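Local atomic coordinates of AtRbcX1 (Arabidopsis thaliana, PDB entry 4GR2), a protein that acts as a homodimeric chloroplast chaperone in the assembly of Rubisco, the carbon dioxide-fixing enzyme, and interacts with its large subunit rbcL. Residues Asp59-Leu65 against Ile79-Arg83. The protein carries 2 engineered substitutions. Numbering follows the deposited sequence.
Sequences DKFLATL and ILEVR. Engineered in segment 59-65: Leu62 (natural residue Cys).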
loop_
_atom_site.group_PDB
_atom_site.type_symbol
_atom_site.label_atom_id
_atom_site.label_comp_id
_atom_site.label_asym_id
_atom_site.label_seq_id
_atom_site.Cartn_x
_atom_site.Cartn_y
_atom_site.Cartn_z
ATOM N N ASP B 59 10.779 -8.277 -6.364
ATOM C CA ASP B 59 11.859 -8.365 -7.340
ATOM C C ASP B 59 12.949 -9.331 -6.882
ATOM O O ASP B 59 13.570 -10.015 -7.717
ATOM C CB ASP B 59 12.437 -6.997 -7.668
ATOM C CG ASP B 59 11.524 -6.194 -8.582
ATOM O OD1 ASP B 59 10.412 -6.686 -8.880
ATOM O OD2 ASP B 59 11.904 -5.073 -8.971
ATOM N N LYS B 60 13.168 -9.400 -5.564
ATOM C CA LYS B 60 14.125 -10.355 -5.007
ATOM C C LYS B 60 13.591 -11.757 -5.242
ATOM O O LYS B 60 14.344 -12.648 -5.615
ATOM C CB LYS B 60 14.380 -10.111 -3.510
ATOM N N PHE B 61 12.287 -11.940 -5.042
ATOM C CA PHE B 61 11.628 -13.219 -5.332
ATOM C C PHE B 61 11.795 -13.627 -6.814
ATOM O O PHE B 61 12.059 -14.795 -7.122
ATOM C CB PHE B 61 10.143 -13.123 -4.982
ATOM C CG PHE B 61 9.309 -14.304 -5.449
ATOM C CD1 PHE B 61 9.135 -15.412 -4.631
ATOM C CD2 PHE B 61 8.655 -14.276 -6.689
ATOM C CE1 PHE B 61 8.354 -16.481 -5.039
ATOM C CE2 PHE B 61 7.867 -15.347 -7.112
ATOM C CZ PHE B 61 7.716 -16.453 -6.284
ATOM N N LEU B 62 11.628 -12.671 -7.723
ATOM C CA LEU B 62 11.746 -12.978 -9.149
ATOM C C LEU B 62 13.191 -13.256 -9.544
ATOM O O LEU B 62 13.459 -14.160 -10.346
ATOM C CB LEU B 62 11.169 -11.844 -10.010
ATOM C CG LEU B 62 9.638 -11.732 -9.961
ATOM C CD1 LEU B 62 9.184 -10.463 -10.647
ATOM C CD2 LEU B 62 9.009 -12.976 -10.605
ATOM N N ALA B 63 14.118 -12.469 -8.999
ATOM C CA ALA B 63 15.541 -12.671 -9.273
ATOM C C ALA B 63 15.975 -14.064 -8.831
ATOM O O ALA B 63 16.768 -14.739 -9.504
ATOM C CB ALA B 63 16.367 -11.619 -8.572
ATOM N N THR B 64 15.432 -14.496 -7.704
ATOM C CA THR B 64 15.723 -15.814 -7.167
ATOM C C THR B 64 15.074 -16.893 -8.018
ATOM O O THR B 64 15.665 -17.957 -8.273
ATOM C CB THR B 64 15.221 -15.924 -5.720
ATOM O OG1 THR B 64 15.952 -14.997 -4.914
ATOM C CG2 THR B 64 15.408 -17.338 -5.172
ATOM N N LEU B 65 13.853 -16.620 -8.456
ATOM C CA LEU B 65 13.118 -17.576 -9.273
ATOM C C LEU B 65 13.795 -17.827 -10.619
ATOM O O LEU B 65 13.781 -18.935 -11.143
ATOM C CB LEU B 65 11.695 -17.088 -9.509
ATOM C CG LEU B 65 10.804 -18.029 -10.322
ATOM C CD1 LEU B 65 10.572 -19.351 -9.581
ATOM C CD2 LEU B 65 9.481 -17.333 -10.695
ATOM N N ILE B 79 5.746 -14.215 -15.508
ATOM C CA ILE B 79 5.234 -13.371 -14.435
ATOM C C ILE B 79 5.594 -11.931 -14.737
ATOM O O ILE B 79 4.785 -11.045 -14.532
ATOM C CB ILE B 79 5.758 -13.838 -13.046
ATOM C CG1 ILE B 79 5.255 -15.266 -12.779
ATOM C CG2 ILE B 79 5.320 -12.852 -11.913
ATOM C CD1 ILE B 79 5.921 -16.007 -11.621
ATOM N N LEU B 80 6.789 -11.692 -15.266
ATOM C CA LEU B 80 7.163 -10.323 -15.625
ATOM C C LEU B 80 6.218 -9.738 -16.689
ATOM O O LEU B 80 5.843 -8.556 -16.635
ATOM C CB LEU B 80 8.603 -10.264 -16.131
ATOM C CG LEU B 80 9.667 -10.410 -15.046
ATOM C CD1 LEU B 80 11.084 -10.440 -15.637
ATOM C CD2 LEU B 80 9.514 -9.292 -14.041
ATOM N N GLU B 81 5.843 -10.575 -17.653
ATOM C CA GLU B 81 4.953 -10.151 -18.734
ATOM C C GLU B 81 3.535 -9.948 -18.202
ATOM O O GLU B 81 2.938 -8.899 -18.422
ATOM C CB GLU B 81 4.965 -11.164 -19.880
ATOM N N VAL B 82 3.013 -10.946 -17.493
ATOM C CA VAL B 82 1.690 -10.855 -16.871
ATOM C C VAL B 82 1.519 -9.696 -15.851
ATOM O O VAL B 82 0.444 -9.086 -15.779
ATOM C CB VAL B 82 1.302 -12.187 -16.206
ATOM C CG1 VAL B 82 0.077 -12.017 -15.288
ATOM C CG2 VAL B 82 1.061 -13.236 -17.265
ATOM N N ARG B 83 2.551 -9.388 -15.064
ATOM C CA ARG B 83 2.404 -8.290 -14.107
ATOM C C ARG B 83 2.417 -6.960 -14.860
ATOM O O ARG B 83 1.835 -5.979 -14.399
ATOM C CB ARG B 83 3.438 -8.332 -12.956
ATOM C CG ARG B 83 4.605 -7.383 -13.101
ATOM C CD ARG B 83 5.728 -7.646 -12.118
ATOM N NE ARG B 83 7.008 -7.149 -12.639
ATOM C CZ ARG B 83 8.041 -6.818 -11.872
ATOM N NH1 ARG B 83 7.941 -6.931 -10.548
ATOM N NH2 ARG B 83 9.167 -6.371 -12.414
#
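Leu62 is the main bump of this contact. It is an engineered residue, Cys in the natural protein. Its side chain enters a hollow bounded by Ile79, Leu80 and Arg83, one turn of the facing helix. CD2 of Leu62 lies 3.9 Å from CG2 of Ile79, and CD1 of Leu62 lies 3.6 Å from CD2 of Leu80. The same CD1 covers one face of the Arg83 guanidinium, 3.7 Å from NH1. One turn on, CD2 of Leu65 lies 3.9 Å from CD1 of Ile79. At the other end Asp59 reaches the guanidinium edge, and its OD1 forms a salt bridge of 3.0 Å with NH1 of Arg83. OD2 of Asp59 and NH2 of Arg83 also hydrogen-bond to Ser107 of the second subunit, and Leu62 packs on Leu111 there. The segment axes come no closer than 12.4 Å and run roughly antiparallel, at 146°, a wide spacing that the leucines, Ile79 and the extended Arg83 fill. This is a helical hairpin, helices 58-68 and 70-90, in the all-helical RbcX fold, set against the homodimer interface.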